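Local coordinates for protein putative 4-amino-4-deoxychorismate lyase (Thermus thermophilus, PDB 2ZGI) that is probably a pyridoxal-phosphate-dependent lyase of the class-IV aminotransferase family, putatively acting on 4-amino-4-deoxychorismate, at residues R95-E107 against P234-E246. Residues are numbered along the deposited sequence; the frame is centred on the assembly and turned at random.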
ATOM      1  N   ARG D  95       8.860   0.711 -39.043  1.00 29.92           N
ATOM      2  CA  ARG D  95      10.256   0.374 -39.065  1.00 31.49           C
ATOM      3  C   ARG D  95      10.364  -1.144 -39.216  1.00 31.80           C
ATOM      4  O   ARG D  95       9.427  -1.882 -38.857  1.00 29.72           O
ATOM      5  CB  ARG D  95      10.955   0.868 -37.791  1.00 31.69           C
ATOM      6  CG  ARG D  95      10.688   0.012 -36.578  1.00 33.14           C
ATOM      7  CD  ARG D  95      10.981   0.751 -35.324  1.00 36.53           C
ATOM      8  NE  ARG D  95      10.832  -0.114 -34.163  1.00 39.00           N
ATOM      9  CZ  ARG D  95      10.632   0.335 -32.930  1.00 42.17           C
ATOM     10  NH1 ARG D  95      10.528   1.644 -32.708  1.00 43.01           N
ATOM     11  NH2 ARG D  95      10.509  -0.526 -31.928  1.00 41.40           N
ATOM     12  N   PRO D  96      11.522  -1.602 -39.720  1.00 33.13           N
ATOM     13  CA  PRO D  96      11.792  -3.029 -39.861  1.00 33.13           C
ATOM     14  C   PRO D  96      11.579  -3.733 -38.522  1.00 32.75           C
ATOM     15  O   PRO D  96      11.958  -3.194 -37.475  1.00 32.34           O
ATOM     16  CB  PRO D  96      13.286  -3.056 -40.192  1.00 33.95           C
ATOM     17  CG  PRO D  96      13.851  -1.817 -39.478  1.00 34.39           C
ATOM     18  CD  PRO D  96      12.765  -0.802 -39.841  1.00 33.74           C
ATOM     19  N   TYR D  97      10.957  -4.910 -38.562  1.00 32.94           N
ATOM     20  CA  TYR D  97      10.735  -5.726 -37.368  1.00 32.48           C
ATOM     21  C   TYR D  97      11.818  -6.788 -37.317  1.00 31.97           C
ATOM     22  O   TYR D  97      12.172  -7.371 -38.347  1.00 32.05           O
ATOM     23  CB  TYR D  97       9.331  -6.369 -37.443  1.00 33.17           C
ATOM     24  CG  TYR D  97       8.996  -7.379 -36.343  1.00 33.66           C
ATOM     25  CD1 TYR D  97       8.340  -6.987 -35.187  1.00 33.97           C
ATOM     26  CD2 TYR D  97       9.318  -8.733 -36.486  1.00 34.79           C
ATOM     27  CE1 TYR D  97       8.027  -7.907 -34.177  1.00 33.53           C
ATOM     28  CE2 TYR D  97       9.015  -9.660 -35.491  1.00 33.85           C
ATOM     29  CZ  TYR D  97       8.358  -9.246 -34.350  1.00 34.21           C
ATOM     30  OH  TYR D  97       8.062 -10.171 -33.369  1.00 36.77           O
ATOM     31  N   ALA D  98      12.371  -7.028 -36.137  1.00 31.44           N
ATOM     32  CA  ALA D  98      13.272  -8.163 -35.967  1.00 31.73           C
ATOM     33  C   ALA D  98      12.713  -9.101 -34.885  1.00 31.42           C
ATOM     34  O   ALA D  98      12.417  -8.662 -33.763  1.00 31.91           O
ATOM     35  CB  ALA D  98      14.690  -7.698 -35.618  1.00 31.79           C
ATOM     36  N   PRO D  99      12.554 -10.388 -35.230  1.00 31.00           N
ATOM     37  CA  PRO D  99      12.012 -11.393 -34.328  1.00 30.80           C
ATOM     38  C   PRO D  99      12.954 -11.730 -33.187  1.00 30.23           C
ATOM     39  O   PRO D  99      14.172 -11.558 -33.288  1.00 29.70           O
ATOM     40  CB  PRO D  99      11.892 -12.637 -35.227  1.00 30.69           C
ATOM     41  CG  PRO D  99      12.908 -12.412 -36.322  1.00 31.80           C
ATOM     42  CD  PRO D  99      12.760 -10.944 -36.582  1.00 31.50           C
ATOM     43  N   LEU D 100      12.365 -12.269 -32.133  1.00 30.48           N
ATOM     44  CA  LEU D 100      13.100 -12.896 -31.073  1.00 30.38           C
ATOM     45  C   LEU D 100      13.661 -14.191 -31.614  1.00 30.68           C
ATOM     46  O   LEU D 100      13.127 -14.737 -32.599  1.00 30.74           O
ATOM     47  CB  LEU D 100      12.159 -13.190 -29.894  1.00 30.32           C
ATOM     48  CG  LEU D 100      11.646 -11.995 -29.078  1.00 28.56           C
ATOM     49  CD1 LEU D 100      10.518 -12.497 -28.142  1.00 27.64           C
ATOM     50  CD2 LEU D 100      12.825 -11.332 -28.297  1.00 30.80           C
ATOM     51  N   PRO D 101      14.726 -14.717 -30.975  1.00 31.27           N
ATOM     52  CA  PRO D 101      15.164 -16.062 -31.353  1.00 31.96           C
ATOM     53  C   PRO D 101      14.039 -17.086 -31.237  1.00 32.80           C
ATOM     54  O   PRO D 101      13.276 -17.102 -30.238  1.00 31.66           O
ATOM     55  CB  PRO D 101      16.292 -16.374 -30.336  1.00 31.99           C
ATOM     56  CG  PRO D 101      16.800 -15.054 -29.949  1.00 31.97           C
ATOM     57  CD  PRO D 101      15.574 -14.150 -29.908  1.00 30.78           C
ATOM     58  N   LEU D 102      13.945 -17.925 -32.268  1.00 33.25           N
ATOM     59  CA  LEU D 102      12.979 -19.002 -32.329  1.00 33.79           C
ATOM     60  C   LEU D 102      12.992 -19.905 -31.085  1.00 34.61           C
ATOM     61  O   LEU D 102      11.935 -20.363 -30.644  1.00 33.54           O
ATOM     62  CB  LEU D 102      13.207 -19.833 -33.596  1.00 34.60           C
ATOM     63  CG  LEU D 102      12.131 -20.861 -33.973  1.00 34.39           C
ATOM     64  CD1 LEU D 102      10.734 -20.207 -34.054  1.00 33.67           C
ATOM     65  CD2 LEU D 102      12.519 -21.554 -35.278  1.00 34.06           C
ATOM     66  N   SER D 103      14.179 -20.140 -30.514  1.00 34.82           N
ATOM     67  CA  SER D 103      14.299 -20.993 -29.330  1.00 35.58           C
ATOM     68  C   SER D 103      13.491 -20.478 -28.145  1.00 35.08           C
ATOM     69  O   SER D 103      13.023 -21.265 -27.330  1.00 35.23           O
ATOM     70  CB  SER D 103      15.764 -21.179 -28.930  1.00 35.55           C
ATOM     71  OG  SER D 103      16.280 -19.979 -28.385  1.00 37.85           O
ATOM     72  N   LEU D 104      13.318 -19.160 -28.053  1.00 34.92           N
ATOM     73  CA  LEU D 104      12.527 -18.566 -26.972  1.00 34.49           C
ATOM     74  C   LEU D 104      11.091 -19.055 -26.912  1.00 34.80           C
ATOM     75  O   LEU D 104      10.480 -19.111 -25.834  1.00 34.25           O
ATOM     76  CB  LEU D 104      12.522 -17.040 -27.071  1.00 34.86           C
ATOM     77  CG  LEU D 104      13.777 -16.297 -26.610  1.00 33.88           C
ATOM     78  CD1 LEU D 104      13.430 -14.874 -26.180  1.00 32.81           C
ATOM     79  CD2 LEU D 104      14.500 -17.044 -25.482  1.00 33.46           C
ATOM     80  N   TYR D 105      10.541 -19.381 -28.076  1.00 34.49           N
ATOM     81  CA  TYR D 105       9.165 -19.862 -28.156  1.00 34.88           C
ATOM     82  C   TYR D 105       9.073 -21.330 -27.747  1.00 36.02           C
ATOM     83  O   TYR D 105       7.996 -21.802 -27.397  1.00 36.05           O
ATOM     84  CB  TYR D 105       8.591 -19.628 -29.558  1.00 33.90           C
ATOM     85  CG  TYR D 105       8.436 -18.154 -29.862  1.00 31.30           C
ATOM     86  CD1 TYR D 105       7.243 -17.499 -29.572  1.00 29.82           C
ATOM     87  CD2 TYR D 105       9.490 -17.409 -30.394  1.00 28.73           C
ATOM     88  CE1 TYR D 105       7.087 -16.130 -29.821  1.00 28.40           C
ATOM     89  CE2 TYR D 105       9.346 -16.028 -30.643  1.00 30.13           C
ATOM     90  CZ  TYR D 105       8.122 -15.401 -30.350  1.00 27.84           C
ATOM     91  OH  TYR D 105       7.925 -14.045 -30.580  1.00 28.79           O
ATOM     92  N   ARG D 106      10.214 -22.023 -27.796  1.00 37.13           N
ATOM     93  CA  ARG D 106      10.314 -23.427 -27.399  1.00 38.88           C
ATOM     94  C   ARG D 106      10.690 -23.557 -25.936  1.00 38.80           C
ATOM     95  O   ARG D 106      10.052 -24.298 -25.188  1.00 39.20           O
ATOM     96  CB  ARG D 106      11.380 -24.139 -28.225  1.00 39.58           C
ATOM     97  CG  ARG D 106      10.956 -24.608 -29.615  1.00 43.34           C
ATOM     98  CD  ARG D 106      12.095 -25.438 -30.242  1.00 48.78           C
ATOM     99  NE  ARG D 106      12.676 -26.361 -29.259  1.00 52.03           N
ATOM    100  CZ  ARG D 106      13.845 -26.186 -28.641  1.00 54.01           C
ATOM    101  NH1 ARG D 106      14.603 -25.126 -28.905  1.00 55.84           N
ATOM    102  NH2 ARG D 106      14.261 -27.083 -27.753  1.00 55.89           N
ATOM    103  N   GLU D 107      11.722 -22.816 -25.546  1.00 38.49           N
ATOM    104  CA  GLU D 107      12.313 -22.868 -24.200  1.00 38.91           C
ATOM    105  C   GLU D 107      11.773 -21.826 -23.192  1.00 38.18           C
ATOM    106  O   GLU D 107      11.993 -21.942 -21.975  1.00 38.26           O
ATOM    107  CB  GLU D 107      13.838 -22.772 -24.329  1.00 39.07           C
ATOM    108  CG  GLU D 107      14.379 -23.812 -25.315  1.00 43.54           C
ATOM    109  CD  GLU D 107      15.808 -23.545 -25.799  1.00 49.30           C
ATOM    110  OE1 GLU D 107      16.457 -22.579 -25.325  1.00 50.93           O
ATOM    111  OE2 GLU D 107      16.291 -24.323 -26.663  1.00 52.32           O
ATOM    112  N   PRO D 234       0.247 -25.962 -30.121  1.00 49.53           N
ATOM    113  CA  PRO D 234      -0.664 -25.462 -31.154  1.00 48.40           C
ATOM    114  C   PRO D 234      -0.869 -23.947 -31.147  1.00 47.18           C
ATOM    115  O   PRO D 234      -0.809 -23.315 -32.213  1.00 47.41           O
ATOM    116  CB  PRO D 234      -1.993 -26.156 -30.812  1.00 48.53           C
ATOM    117  CG  PRO D 234      -1.625 -27.359 -29.964  1.00 48.77           C
ATOM    118  CD  PRO D 234      -0.156 -27.315 -29.678  1.00 49.57           C
ATOM    119  N   LEU D 235      -1.136 -23.378 -29.971  1.00 45.48           N
ATOM    120  CA  LEU D 235      -1.402 -21.939 -29.844  1.00 43.51           C
ATOM    121  C   LEU D 235      -0.154 -21.112 -30.098  1.00 41.96           C
ATOM    122  O   LEU D 235      -0.218 -20.076 -30.753  1.00 41.46           O
ATOM    123  CB  LEU D 235      -1.936 -21.599 -28.450  1.00 43.91           C
ATOM    124  CG  LEU D 235      -3.431 -21.659 -28.154  1.00 43.81           C
ATOM    125  CD1 LEU D 235      -3.655 -21.091 -26.769  1.00 44.42           C
ATOM    126  CD2 LEU D 235      -4.234 -20.903 -29.176  1.00 44.75           C
ATOM    127  N   ILE D 236       0.972 -21.572 -29.555  1.00 40.03           N
ATOM    128  CA  ILE D 236       2.257 -20.914 -29.767  1.00 38.62           C
ATOM    129  C   ILE D 236       2.614 -20.876 -31.268  1.00 38.07           C
ATOM    130  O   ILE D 236       2.980 -19.824 -31.807  1.00 36.74           O
ATOM    131  CB  ILE D 236       3.339 -21.566 -28.891  1.00 38.33           C
ATOM    132  CG1 ILE D 236       3.070 -21.193 -27.420  1.00 37.76           C
ATOM    133  CG2 ILE D 236       4.751 -21.145 -29.346  1.00 37.76           C
ATOM    134  CD1 ILE D 236       3.613 -22.168 -26.428  1.00 37.91           C
ATOM    135  N   GLU D 237       2.457 -22.018 -31.937  1.00 38.25           N
ATOM    136  CA  GLU D 237       2.629 -22.116 -33.394  1.00 38.74           C
ATOM    137  C   GLU D 237       1.785 -21.093 -34.144  1.00 37.80           C
ATOM    138  O   GLU D 237       2.298 -20.389 -35.013  1.00 37.34           O
ATOM    139  CB  GLU D 237       2.262 -23.519 -33.902  1.00 39.13           C
ATOM    140  CG  GLU D 237       3.348 -24.537 -33.692  1.00 43.18           C
ATOM    141  CD  GLU D 237       2.880 -25.943 -33.994  1.00 47.43           C
ATOM    142  OE1 GLU D 237       1.663 -26.218 -33.857  1.00 48.73           O
ATOM    143  OE2 GLU D 237       3.738 -26.774 -34.354  1.00 50.58           O
ATOM    144  N   ARG D 238       0.499 -21.015 -33.800  1.00 37.14           N
ATOM    145  CA  ARG D 238      -0.432 -20.132 -34.510  1.00 37.34           C
ATOM    146  C   ARG D 238      -0.033 -18.659 -34.443  1.00 36.37           C
ATOM    147  O   ARG D 238      -0.255 -17.923 -35.395  1.00 36.03           O
ATOM    148  CB  ARG D 238      -1.889 -20.279 -34.025  1.00 37.55           C
ATOM    149  CG  ARG D 238      -2.861 -19.349 -34.797  1.00 40.79           C
ATOM    150  CD  ARG D 238      -4.299 -19.439 -34.304  1.00 47.25           C
ATOM    151  NE  ARG D 238      -5.207 -18.663 -35.157  1.00 52.23           N
ATOM    152  CZ  ARG D 238      -5.841 -19.149 -36.225  1.00 54.34           C
ATOM    153  NH1 ARG D 238      -5.680 -20.419 -36.585  1.00 54.58           N
ATOM    154  NH2 ARG D 238      -6.640 -18.362 -36.941  1.00 56.23           N
ATOM    155  N   PHE D 239       0.567 -18.246 -33.332  1.00 35.67           N
ATOM    156  CA  PHE D 239       0.826 -16.815 -33.104  1.00 34.66           C
ATOM    157  C   PHE D 239       2.267 -16.379 -33.305  1.00 34.28           C
ATOM    158  O   PHE D 239       2.593 -15.192 -33.153  1.00 33.97           O
ATOM    159  CB  PHE D 239       0.272 -16.389 -31.745  1.00 34.39           C
ATOM    160  CG  PHE D 239      -1.229 -16.418 -31.703  1.00 34.40           C
ATOM    161  CD1 PHE D 239      -1.970 -15.390 -32.283  1.00 34.60           C
ATOM    162  CD2 PHE D 239      -1.905 -17.506 -31.148  1.00 34.30           C
ATOM    163  CE1 PHE D 239      -3.375 -15.425 -32.283  1.00 34.49           C
ATOM    164  CE2 PHE D 239      -3.303 -17.555 -31.153  1.00 33.58           C
ATOM    165  CZ  PHE D 239      -4.039 -16.510 -31.726  1.00 33.37           C
ATOM    166  N   LEU D 240       3.118 -17.346 -33.641  1.00 33.11           N
ATOM    167  CA  LEU D 240       4.534 -17.102 -33.857  1.00 33.71           C
ATOM    168  C   LEU D 240       4.737 -16.155 -35.036  1.00 33.42           C
ATOM    169  O   LEU D 240       4.247 -16.423 -36.122  1.00 33.31           O
ATOM    170  CB  LEU D 240       5.284 -18.417 -34.094  1.00 33.65           C
ATOM    171  CG  LEU D 240       6.782 -18.394 -34.414  1.00 35.11           C
ATOM    172  CD1 LEU D 240       7.596 -18.239 -33.118  1.00 35.74           C
ATOM    173  CD2 LEU D 240       7.167 -19.672 -35.167  1.00 36.11           C
ATOM    174  N   PRO D 241       5.473 -15.043 -34.817  1.00 33.82           N
ATOM    175  CA  PRO D 241       5.655 -14.063 -35.891  1.00 33.76           C
ATOM    176  C   PRO D 241       6.276 -14.714 -37.123  1.00 33.97           C
ATOM    177  O   PRO D 241       7.265 -15.452 -37.001  1.00 33.98           O
ATOM    178  CB  PRO D 241       6.628 -13.056 -35.269  1.00 33.34           C
ATOM    179  CG  PRO D 241       6.327 -13.125 -33.821  1.00 33.86           C
ATOM    180  CD  PRO D 241       6.104 -14.591 -33.566  1.00 32.80           C
ATOM    181  N   ALA D 242       5.699 -14.451 -38.289  1.00 34.16           N
ATOM    182  CA  ALA D 242       6.224 -15.000 -39.539  1.00 34.91           C
ATOM    183  C   ALA D 242       7.385 -14.169 -40.107  1.00 35.32           C
ATOM    184  O   ALA D 242       7.324 -13.678 -41.234  1.00 35.77           O
ATOM    185  CB  ALA D 242       5.088 -15.147 -40.566  1.00 34.86           C
ATOM    186  N   CYS D 243       8.462 -14.029 -39.336  1.00 35.77           N
ATOM    187  CA  CYS D 243       9.460 -12.994 -39.607  1.00 35.72           C
ATOM    188  C   CYS D 243      10.930 -13.439 -39.620  1.00 36.66           C
ATOM    189  O   CYS D 243      11.817 -12.601 -39.520  1.00 36.71           O
ATOM    190  CB  CYS D 243       9.271 -11.848 -38.602  1.00 35.56           C
ATOM    191  SG  CYS D 243       7.602 -11.168 -38.650  1.00 33.44           S
ATOM    192  N   TYR D 244      11.194 -14.737 -39.725  1.00 37.73           N
ATOM    193  CA  TYR D 244      12.584 -15.243 -39.818  1.00 39.98           C
ATOM    194  C   TYR D 244      13.115 -15.235 -41.263  1.00 41.73           C
ATOM    195  O   TYR D 244      12.331 -15.356 -42.201  1.00 41.53           O
ATOM    196  CB  TYR D 244      12.685 -16.644 -39.187  1.00 39.28           C
ATOM    197  CG  TYR D 244      12.321 -16.625 -37.707  1.00 39.04           C
ATOM    198  CD1 TYR D 244      13.258 -16.221 -36.737  1.00 37.04           C
ATOM    199  CD2 TYR D 244      11.043 -16.978 -37.280  1.00 36.98           C
ATOM    200  CE1 TYR D 244      12.934 -16.188 -35.381  1.00 33.75           C
ATOM    201  CE2 TYR D 244      10.701 -16.943 -35.925  1.00 38.03           C
ATOM    202  CZ  TYR D 244      11.660 -16.552 -34.981  1.00 36.76           C
ATOM    203  OH  TYR D 244      11.315 -16.509 -33.645  1.00 38.70           O
ATOM    204  N   THR D 245      14.435 -15.095 -41.448  1.00 44.19           N
ATOM    205  CA  THR D 245      15.001 -14.932 -42.812  1.00 46.95           C
ATOM    206  C   THR D 245      14.574 -16.041 -43.782  1.00 48.38           C
ATOM    207  O   THR D 245      14.816 -17.233 -43.520  1.00 48.80           O
ATOM    208  CB  THR D 245      16.532 -14.767 -42.826  1.00 47.13           C
ATOM    209  OG1 THR D 245      17.122 -15.734 -41.950  1.00 48.43           O
ATOM    210  CG2 THR D 245      16.917 -13.359 -42.376  1.00 47.42           C
ATOM    211  N   GLU D 246      13.966 -15.610 -44.897  1.00 49.88           N
ATOM    212  CA  GLU D 246      13.168 -16.453 -45.827  1.00 51.34           C
ATOM    213  C   GLU D 246      13.535 -17.947 -45.926  1.00 51.94           C
ATOM    214  O   GLU D 246      14.196 -18.394 -46.871  1.00 53.04           O
ATOM    215  CB  GLU D 246      13.090 -15.800 -47.233  1.00 51.51           C
TER
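Y105 lies broadside to L240, whose CD1 methyl sits over the middle of the ring, 3.4 Å from the centroid and 15° off the normal, a close CH-pi contact. With CG anti to the backbone N (chi1 177°), the L240 branch is carried toward the tyrosine, and chi2 turns CD1 onto its face. P241 CD comes within 3.5 Å of Y105 OH at the far end, while I236 CG2 lies near the ring plane at the other end, beside CB. The Y105 hydroxyl is hydrogen-bonded to the carbonyl of V220, which holds that end in place; the L240 methyl against the face limits turning of the ring. Trading this tyrosine for an alanine would probably leave the L240 methyl and P241 without their flat partner and the V220 carbonyl without its donor.

Y244 makes the one hydrogen bond across the contact: its OH donates to L100 O at 2.7 Å, with the donor tilted 30° from the carbonyl plane. P99 CB lies over a face of the Y244 ring, 4.1 Å from its centroid, while L102 CD1 touches CE2 and also meets L240 CD2. Further along, C243 SG approaches the Y97 ring obliquely, 3.7 Å from CD2, in a sulfur-aromatic contact. The Y97 hydroxyl rests on P241 CG and bonds to G219 O.

G219 and V220 directly follow S218, which binds pyridoxal 5'-phosphate, so the two tyrosines join the C-terminal tail to that cofactor-binding loop; the Y97 side chain is about 10 Å from the cofactor. The tail runs from helix 233-239 along the connection between strand 89-96 and helix 103-107. C243 is tied by a disulfide to C78 of strand 78-86, P241 packs against R29 and E31 of strand 24-31, and L223 of strand 223-224 meets Y105.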